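Local structure of fanconi-associated nuclease 1 homolog (Pseudomonas aeruginosa, 5Y7Q) at residues 418-431 / 450-462. The protein is a bacterial homolog of Fanconi-associated nuclease 1, a multidomain, largely helical protein of the VRR-NUC nuclease family. Residues are numbered along the deposited sequence; the frame is centred on the assembly and turned at random.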
ATOM      1  N   LEU A 418      14.423  13.230  12.881  1.00 56.66           N
ATOM      2  CA  LEU A 418      15.798  13.699  12.739  1.00 64.19           C
ATOM      3  C   LEU A 418      16.149  13.848  11.269  1.00 64.11           C
ATOM      4  O   LEU A 418      16.667  14.891  10.836  1.00 67.70           O
ATOM      5  CB  LEU A 418      16.770  12.747  13.440  1.00 55.00           C
ATOM      6  CG  LEU A 418      18.235  13.143  13.494  1.00 74.15           C
ATOM      7  CD1 LEU A 418      18.431  14.578  14.030  1.00 72.13           C
ATOM      8  CD2 LEU A 418      18.977  12.123  14.354  1.00 76.49           C
ATOM      9  N   CYS A 419      15.796  12.841  10.477  1.00 55.89           N
ATOM     10  CA  CYS A 419      16.253  12.718   9.107  1.00 66.02           C
ATOM     11  C   CYS A 419      15.286  13.312   8.103  1.00 68.88           C
ATOM     12  O   CYS A 419      15.460  13.101   6.900  1.00 75.74           O
ATOM     13  CB  CYS A 419      16.541  11.259   8.801  1.00 71.24           C
ATOM     14  SG  CYS A 419      18.044  10.764   9.625  1.00 75.76           S
ATOM     15  N   TRP A 420      14.263  14.017   8.584  1.00 69.93           N
ATOM     16  CA  TRP A 420      13.256  14.640   7.728  1.00 72.17           C
ATOM     17  C   TRP A 420      13.854  15.386   6.536  1.00 77.38           C
ATOM     18  O   TRP A 420      13.384  15.243   5.401  1.00 66.08           O
ATOM     19  CB  TRP A 420      12.438  15.602   8.573  1.00 65.15           C
ATOM     20  CG  TRP A 420      11.282  16.131   7.888  1.00 65.85           C
ATOM     21  CD1 TRP A 420      11.246  17.204   7.051  1.00 69.75           C
ATOM     22  CD2 TRP A 420       9.944  15.646   7.989  1.00 59.69           C
ATOM     23  NE1 TRP A 420       9.957  17.413   6.610  1.00 60.28           N
ATOM     24  CE2 TRP A 420       9.140  16.468   7.174  1.00 56.85           C
ATOM     25  CE3 TRP A 420       9.350  14.593   8.681  1.00 56.70           C
ATOM     26  CZ2 TRP A 420       7.764  16.264   7.034  1.00 56.47           C
ATOM     27  CZ3 TRP A 420       7.972  14.386   8.536  1.00 54.50           C
ATOM     28  CH2 TRP A 420       7.201  15.219   7.726  1.00 56.18           C
ATOM     29  N   GLU A 421      14.877  16.209   6.779  1.00 88.09           N
ATOM     30  CA  GLU A 421      15.401  17.059   5.720  1.00 89.70           C
ATOM     31  C   GLU A 421      16.116  16.258   4.648  1.00 81.84           C
ATOM     32  O   GLU A 421      16.214  16.726   3.508  1.00 86.51           O
ATOM     33  CB  GLU A 421      16.323  18.132   6.303  1.00108.44           C
ATOM     34  CG  GLU A 421      15.680  19.515   6.356  1.00121.74           C
ATOM     35  CD  GLU A 421      15.274  19.945   7.761  1.00129.61           C
ATOM     36  OE1 GLU A 421      16.107  19.820   8.689  1.00129.48           O
ATOM     37  OE2 GLU A 421      14.123  20.417   7.929  1.00128.94           O
ATOM     38  N   ALA A 422      16.619  15.070   4.983  1.00 67.30           N
ATOM     39  CA  ALA A 422      17.158  14.176   3.960  1.00 69.45           C
ATOM     40  C   ALA A 422      16.070  13.351   3.282  1.00 75.87           C
ATOM     41  O   ALA A 422      16.168  13.048   2.086  1.00 78.58           O
ATOM     42  CB  ALA A 422      18.194  13.245   4.566  1.00 70.11           C
ATOM     43  N   ILE A 423      15.054  12.931   4.038  1.00 71.60           N
ATOM     44  CA  ILE A 423      14.029  12.072   3.466  1.00 65.89           C
ATOM     45  C   ILE A 423      13.269  12.816   2.380  1.00 68.57           C
ATOM     46  O   ILE A 423      12.934  12.243   1.337  1.00 73.60           O
ATOM     47  CB  ILE A 423      13.128  11.555   4.600  1.00 59.93           C
ATOM     48  CG1 ILE A 423      13.911  10.549   5.440  1.00 53.38           C
ATOM     49  CG2 ILE A 423      11.856  10.914   4.072  1.00 57.25           C
ATOM     50  CD1 ILE A 423      13.220  10.218   6.725  1.00 53.40           C
ATOM     51  N   PHE A 424      13.044  14.109   2.585  1.00 70.14           N
ATOM     52  CA  PHE A 424      12.332  14.995   1.669  1.00 73.92           C
ATOM     53  C   PHE A 424      13.248  15.808   0.751  1.00 82.28           C
ATOM     54  O   PHE A 424      12.816  16.836   0.214  1.00 82.58           O
ATOM     55  CB  PHE A 424      11.391  15.902   2.456  1.00 64.76           C
ATOM     56  CG  PHE A 424      10.213  15.166   2.994  1.00 65.37           C
ATOM     57  CD1 PHE A 424       9.156  14.842   2.169  1.00 55.83           C
ATOM     58  CD2 PHE A 424      10.179  14.737   4.308  1.00 66.13           C
ATOM     59  CE1 PHE A 424       8.086  14.148   2.662  1.00 50.49           C
ATOM     60  CE2 PHE A 424       9.102  14.018   4.792  1.00 48.58           C
ATOM     61  CZ  PHE A 424       8.070  13.733   3.979  1.00 45.58           C
ATOM     62  N   ALA A 425      14.519  15.452   0.649  1.00 83.98           N
ATOM     63  CA  ALA A 425      15.390  16.203  -0.243  1.00 88.38           C
ATOM     64  C   ALA A 425      14.901  16.099  -1.682  1.00 87.37           C
ATOM     65  O   ALA A 425      14.315  15.097  -2.093  1.00 94.22           O
ATOM     66  CB  ALA A 425      16.830  15.707  -0.134  1.00 92.23           C
ATOM     67  N   ALA A 426      15.220  17.130  -2.458  1.00 90.61           N
ATOM     68  CA  ALA A 426      14.739  17.402  -3.810  1.00 82.68           C
ATOM     69  C   ALA A 426      15.575  16.667  -4.858  1.00 84.53           C
ATOM     70  O   ALA A 426      15.838  17.207  -5.937  1.00 95.18           O
ATOM     71  CB  ALA A 426      14.710  18.907  -4.081  1.00 79.03           C
ATOM     72  N   ILE A 427      16.165  15.542  -4.466  1.00 81.58           N
ATOM     73  CA  ILE A 427      16.887  14.633  -5.359  1.00 81.34           C
ATOM     74  C   ILE A 427      16.080  14.428  -6.638  1.00 79.06           C
ATOM     75  O   ILE A 427      14.880  14.122  -6.566  1.00 78.14           O
ATOM     76  CB  ILE A 427      17.129  13.285  -4.652  1.00 80.66           C
ATOM     77  CG1 ILE A 427      17.899  13.495  -3.351  1.00 77.69           C
ATOM     78  CG2 ILE A 427      17.847  12.297  -5.553  1.00 86.27           C
ATOM     79  CD1 ILE A 427      19.337  13.957  -3.561  1.00 83.09           C
ATOM     80  N   PRO A 428      16.668  14.602  -7.821  1.00 89.77           N
ATOM     81  CA  PRO A 428      15.852  14.579  -9.045  1.00 98.44           C
ATOM     82  C   PRO A 428      15.092  13.269  -9.207  1.00 90.88           C
ATOM     83  O   PRO A 428      15.601  12.185  -8.910  1.00 78.02           O
ATOM     84  CB  PRO A 428      16.882  14.795 -10.161  1.00 80.61           C
ATOM     85  CG  PRO A 428      17.874  15.696  -9.527  1.00 90.03           C
ATOM     86  CD  PRO A 428      18.006  15.166  -8.083  1.00 90.91           C
ATOM     87  N   GLY A 429      13.841  13.396  -9.658  1.00 97.39           N
ATOM     88  CA  GLY A 429      12.931  12.283  -9.813  1.00102.45           C
ATOM     89  C   GLY A 429      12.308  11.762  -8.533  1.00 99.77           C
ATOM     90  O   GLY A 429      11.586  10.758  -8.585  1.00106.36           O
ATOM     91  N   ALA A 430      12.592  12.379  -7.383  1.00 79.83           N
ATOM     92  CA  ALA A 430      12.007  11.898  -6.137  1.00 73.66           C
ATOM     93  C   ALA A 430      10.610  12.444  -5.892  1.00 70.89           C
ATOM     94  O   ALA A 430       9.793  11.752  -5.274  1.00 70.05           O
ATOM     95  CB  ALA A 430      12.915  12.232  -4.958  1.00 78.15           C
ATOM     96  N   PHE A 431      10.326  13.676  -6.326  1.00 71.85           N
ATOM     97  CA  PHE A 431       9.006  14.292  -6.182  1.00 62.66           C
ATOM     98  C   PHE A 431       8.632  14.985  -7.493  1.00 72.53           C
ATOM     99  O   PHE A 431       9.365  15.866  -7.966  1.00 67.70           O
ATOM    100  CB  PHE A 431       8.980  15.299  -5.024  1.00 60.17           C
ATOM    101  CG  PHE A 431       9.509  14.760  -3.716  1.00 60.49           C
ATOM    102  CD1 PHE A 431       8.632  14.378  -2.701  1.00 57.46           C
ATOM    103  CD2 PHE A 431      10.876  14.660  -3.478  1.00 62.27           C
ATOM    104  CE1 PHE A 431       9.105  13.880  -1.475  1.00 50.88           C
ATOM    105  CE2 PHE A 431      11.356  14.148  -2.243  1.00 65.52           C
ATOM    106  CZ  PHE A 431      10.460  13.756  -1.242  1.00 52.11           C
ATOM    107  N   ARG A 450      22.230   8.067  -2.855  1.00110.21           N
ATOM    108  CA  ARG A 450      21.815   9.288  -3.548  1.00103.18           C
ATOM    109  C   ARG A 450      21.815  10.473  -2.590  1.00 93.52           C
ATOM    110  O   ARG A 450      22.105  11.610  -2.980  1.00 88.51           O
ATOM    111  CB  ARG A 450      20.410   9.120  -4.164  1.00104.61           C
ATOM    112  CG  ARG A 450      20.223   8.068  -5.284  1.00108.82           C
ATOM    113  CD  ARG A 450      20.594   8.594  -6.676  1.00123.98           C
ATOM    114  NE  ARG A 450      19.464   9.150  -7.426  1.00126.45           N
ATOM    115  CZ  ARG A 450      19.587   9.873  -8.546  1.00125.33           C
ATOM    116  NH1 ARG A 450      20.793  10.140  -9.044  1.00123.51           N
ATOM    117  NH2 ARG A 450      18.503  10.337  -9.165  1.00118.72           N
ATOM    118  N   ARG A 451      21.456  10.215  -1.337  1.00 91.60           N
ATOM    119  CA  ARG A 451      21.278  11.217  -0.299  1.00 94.52           C
ATOM    120  C   ARG A 451      22.447  11.305   0.664  1.00105.03           C
ATOM    121  O   ARG A 451      22.360  12.059   1.639  1.00104.03           O
ATOM    122  CB  ARG A 451      19.977  10.948   0.453  1.00 87.19           C
ATOM    123  CG  ARG A 451      18.767  11.347  -0.376  1.00 83.94           C
ATOM    124  CD  ARG A 451      17.632  10.385  -0.233  1.00 81.36           C
ATOM    125  NE  ARG A 451      16.367  11.098  -0.314  1.00 85.40           N
ATOM    126  CZ  ARG A 451      15.619  11.168  -1.408  1.00 85.61           C
ATOM    127  NH1 ARG A 451      16.018  10.552  -2.512  1.00 82.30           N
ATOM    128  NH2 ARG A 451      14.471  11.852  -1.390  1.00 83.62           N
ATOM    129  N   ALA A 452      23.543  10.585   0.390  1.00115.82           N
ATOM    130  CA  ALA A 452      24.546  10.201   1.386  1.00118.62           C
ATOM    131  C   ALA A 452      24.881  11.309   2.378  1.00113.11           C
ATOM    132  O   ALA A 452      24.628  11.172   3.582  1.00113.84           O
ATOM    133  CB  ALA A 452      25.822   9.730   0.677  1.00126.92           C
ATOM    134  N   ALA A 453      25.438  12.417   1.885  1.00104.28           N
ATOM    135  CA  ALA A 453      25.862  13.493   2.774  1.00107.37           C
ATOM    136  C   ALA A 453      24.763  13.868   3.764  1.00108.76           C
ATOM    137  O   ALA A 453      24.957  13.802   4.988  1.00112.50           O
ATOM    138  CB  ALA A 453      26.284  14.712   1.955  1.00102.20           C
ATOM    139  N   LEU A 454      23.578  14.208   3.245  1.00 99.54           N
ATOM    140  CA  LEU A 454      22.516  14.746   4.092  1.00 90.52           C
ATOM    141  C   LEU A 454      22.150  13.801   5.225  1.00 84.26           C
ATOM    142  O   LEU A 454      21.632  14.248   6.257  1.00 79.68           O
ATOM    143  CB  LEU A 454      21.271  15.056   3.257  1.00 87.32           C
ATOM    144  CG  LEU A 454      21.155  16.470   2.684  1.00 92.01           C
ATOM    145  CD1 LEU A 454      22.124  16.695   1.504  1.00101.72           C
ATOM    146  CD2 LEU A 454      19.714  16.763   2.291  1.00 88.47           C
ATOM    147  N   PHE A 455      22.397  12.498   5.053  1.00 87.34           N
ATOM    148  CA  PHE A 455      22.111  11.563   6.135  1.00 91.39           C
ATOM    149  C   PHE A 455      23.173  11.628   7.228  1.00105.00           C
ATOM    150  O   PHE A 455      22.850  11.787   8.416  1.00 97.70           O
ATOM    151  CB  PHE A 455      21.971  10.151   5.582  1.00 88.84           C
ATOM    152  CG  PHE A 455      20.559   9.804   5.205  1.00 85.75           C
ATOM    153  CD1 PHE A 455      20.201   9.627   3.874  1.00 78.82           C
ATOM    154  CD2 PHE A 455      19.579   9.683   6.186  1.00 82.05           C
ATOM    155  CE1 PHE A 455      18.911   9.313   3.530  1.00 77.46           C
ATOM    156  CE2 PHE A 455      18.276   9.371   5.845  1.00 79.68           C
ATOM    157  CZ  PHE A 455      17.939   9.188   4.511  1.00 76.98           C
ATOM    158  N   GLU A 456      24.453  11.558   6.843  1.00114.49           N
ATOM    159  CA  GLU A 456      25.494  11.666   7.850  1.00125.23           C
ATOM    160  C   GLU A 456      25.525  13.053   8.476  1.00122.88           C
ATOM    161  O   GLU A 456      26.001  13.201   9.608  1.00132.10           O
ATOM    162  CB  GLU A 456      26.857  11.299   7.259  1.00141.66           C
ATOM    163  CG  GLU A 456      27.832  10.778   8.321  1.00150.59           C
ATOM    164  CD  GLU A 456      27.128   9.975   9.428  1.00143.61           C
ATOM    165  OE1 GLU A 456      26.578   8.887   9.139  1.00135.55           O
ATOM    166  OE2 GLU A 456      27.116  10.445  10.587  1.00143.62           O
ATOM    167  N   ALA A 457      25.028  14.069   7.777  1.00110.83           N
ATOM    168  CA  ALA A 457      24.711  15.317   8.451  1.00103.03           C
ATOM    169  C   ALA A 457      23.692  15.064   9.560  1.00110.89           C
ATOM    170  O   ALA A 457      24.016  15.229  10.740  1.00117.49           O
ATOM    171  CB  ALA A 457      24.205  16.356   7.455  1.00 91.84           C
ATOM    172  N   CYS A 458      22.472  14.630   9.203  1.00103.71           N
ATOM    173  CA  CYS A 458      21.386  14.553  10.182  1.00 94.90           C
ATOM    174  C   CYS A 458      21.738  13.615  11.328  1.00 93.93           C
ATOM    175  O   CYS A 458      21.664  13.995  12.504  1.00 97.70           O
ATOM    176  CB  CYS A 458      20.093  14.099   9.507  1.00 95.54           C
ATOM    177  SG  CYS A 458      19.185  15.383   8.597  1.00101.81           S
ATOM    178  N   LEU A 459      22.129  12.383  10.999  1.00 91.85           N
ATOM    179  CA  LEU A 459      22.545  11.434  12.028  1.00 91.16           C
ATOM    180  C   LEU A 459      23.683  11.984  12.876  1.00 91.68           C
ATOM    181  O   LEU A 459      23.784  11.663  14.069  1.00 86.46           O
ATOM    182  CB  LEU A 459      22.972  10.129  11.377  1.00 86.50           C
ATOM    183  CG  LEU A 459      21.895   9.421  10.584  1.00 80.27           C
ATOM    184  CD1 LEU A 459      22.503   8.169  10.016  1.00 77.41           C
ATOM    185  CD2 LEU A 459      20.710   9.112  11.494  1.00 77.14           C
ATOM    186  N   GLY A 460      24.549  12.805  12.271  1.00102.12           N
ATOM    187  CA  GLY A 460      25.629  13.422  13.010  1.00 87.13           C
ATOM    188  C   GLY A 460      25.159  14.163  14.241  1.00 93.72           C
ATOM    189  O   GLY A 460      25.821  14.113  15.278  1.00 97.46           O
ATOM    190  N   ARG A 461      23.991  14.816  14.171  1.00 89.22           N
ATOM    191  CA  ARG A 461      23.525  15.577  15.330  1.00 99.32           C
ATOM    192  C   ARG A 461      23.375  14.708  16.574  1.00104.63           C
ATOM    193  O   ARG A 461      23.196  15.255  17.668  1.00108.71           O
ATOM    194  CB  ARG A 461      22.190  16.274  15.050  1.00 99.14           C
ATOM    195  CG  ARG A 461      22.092  16.955  13.695  1.00107.80           C
ATOM    196  CD  ARG A 461      20.887  17.890  13.594  1.00104.20           C
ATOM    197  NE  ARG A 461      21.254  19.263  13.935  1.00116.14           N
ATOM    198  CZ  ARG A 461      20.538  20.337  13.616  1.00113.13           C
ATOM    199  NH1 ARG A 461      19.399  20.206  12.936  1.00103.58           N
ATOM    200  NH2 ARG A 461      20.967  21.547  13.973  1.00110.74           N
ATOM    201  N   LEU A 462      23.446  13.379  16.431  1.00 79.37           N
ATOM    202  CA  LEU A 462      23.443  12.498  17.588  1.00 78.69           C
ATOM    203  C   LEU A 462      24.767  12.530  18.361  1.00110.55           C
ATOM    204  O   LEU A 462      24.777  12.220  19.559  1.00100.86           O
ATOM    205  CB  LEU A 462      23.129  11.069  17.141  1.00 75.01           C
ATOM    206  CG  LEU A 462      21.771  10.674  16.558  1.00 69.00           C
ATOM    207  CD1 LEU A 462      21.856   9.285  15.948  1.00 67.55           C
ATOM    208  CD2 LEU A 462      20.679  10.700  17.612  1.00 65.83           C
TER
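Arg-451 NE donates to Ala-422 O at 3.1 Å, the N-H...O angle 154°. NH2 of the same guanidinium reaches Ile-423 O at 3.2 Å from above that carbonyl's plane. Two successive carbonyls at the end of helix 420-423 are thus held by one side chain from the start of helix 452-460. On the far branch, NH1 forms a salt bridge with Asp-441, so all three nitrogens of the buried guanidinium have a polar partner, which should hold its rotation, and its positive charge is probably offset by the carboxylate. Bends at chi2 and chi3 steer the arginine chain to the carbonyls, and Ile-427 CG1 lies over one guanidinium face, offset toward its rim, 3.6 Å from NH1. Ala-430 CB and Phe-431 CE2 border the guanidinium edge, the ring and guanidinium planes 48° apart. Where 427-430 makes a type II turn, Ile-427 CG2 also covers a guanidinium face of Arg-450.

Farther along, the contact becomes apolar. The methyl of Ala-422 sits almost exactly above the centre of the Phe-455 ring, 3.9 Å from the centroid, a CH-pi contact; Leu-454 CB closes on the same methyl, and Leu-454 CD2 meets Ala-425 CB. Cys-419 SG comes to the edge of the Phe-455 ring, 5.1 Å from its centroid, and also packs on Leu-459 CD2. With CG anti to the backbone N (chi1 -175°), Leu-418 lays its branched end over the Cys-458 carbonyl, CD1 3.6 Å from Cys-458 O; CD1 also meets Arg-461 CD, and CD2 packs on Leu-462 CG at 3.8 Å.

The contact therefore lays the short helix 420-423, which follows helix 409-418, against one flank of helix 452-460. Leu-459 and Leu-462 continue onto helix 505-517, and Arg-461 and Leu-462 rest on helix 467-478.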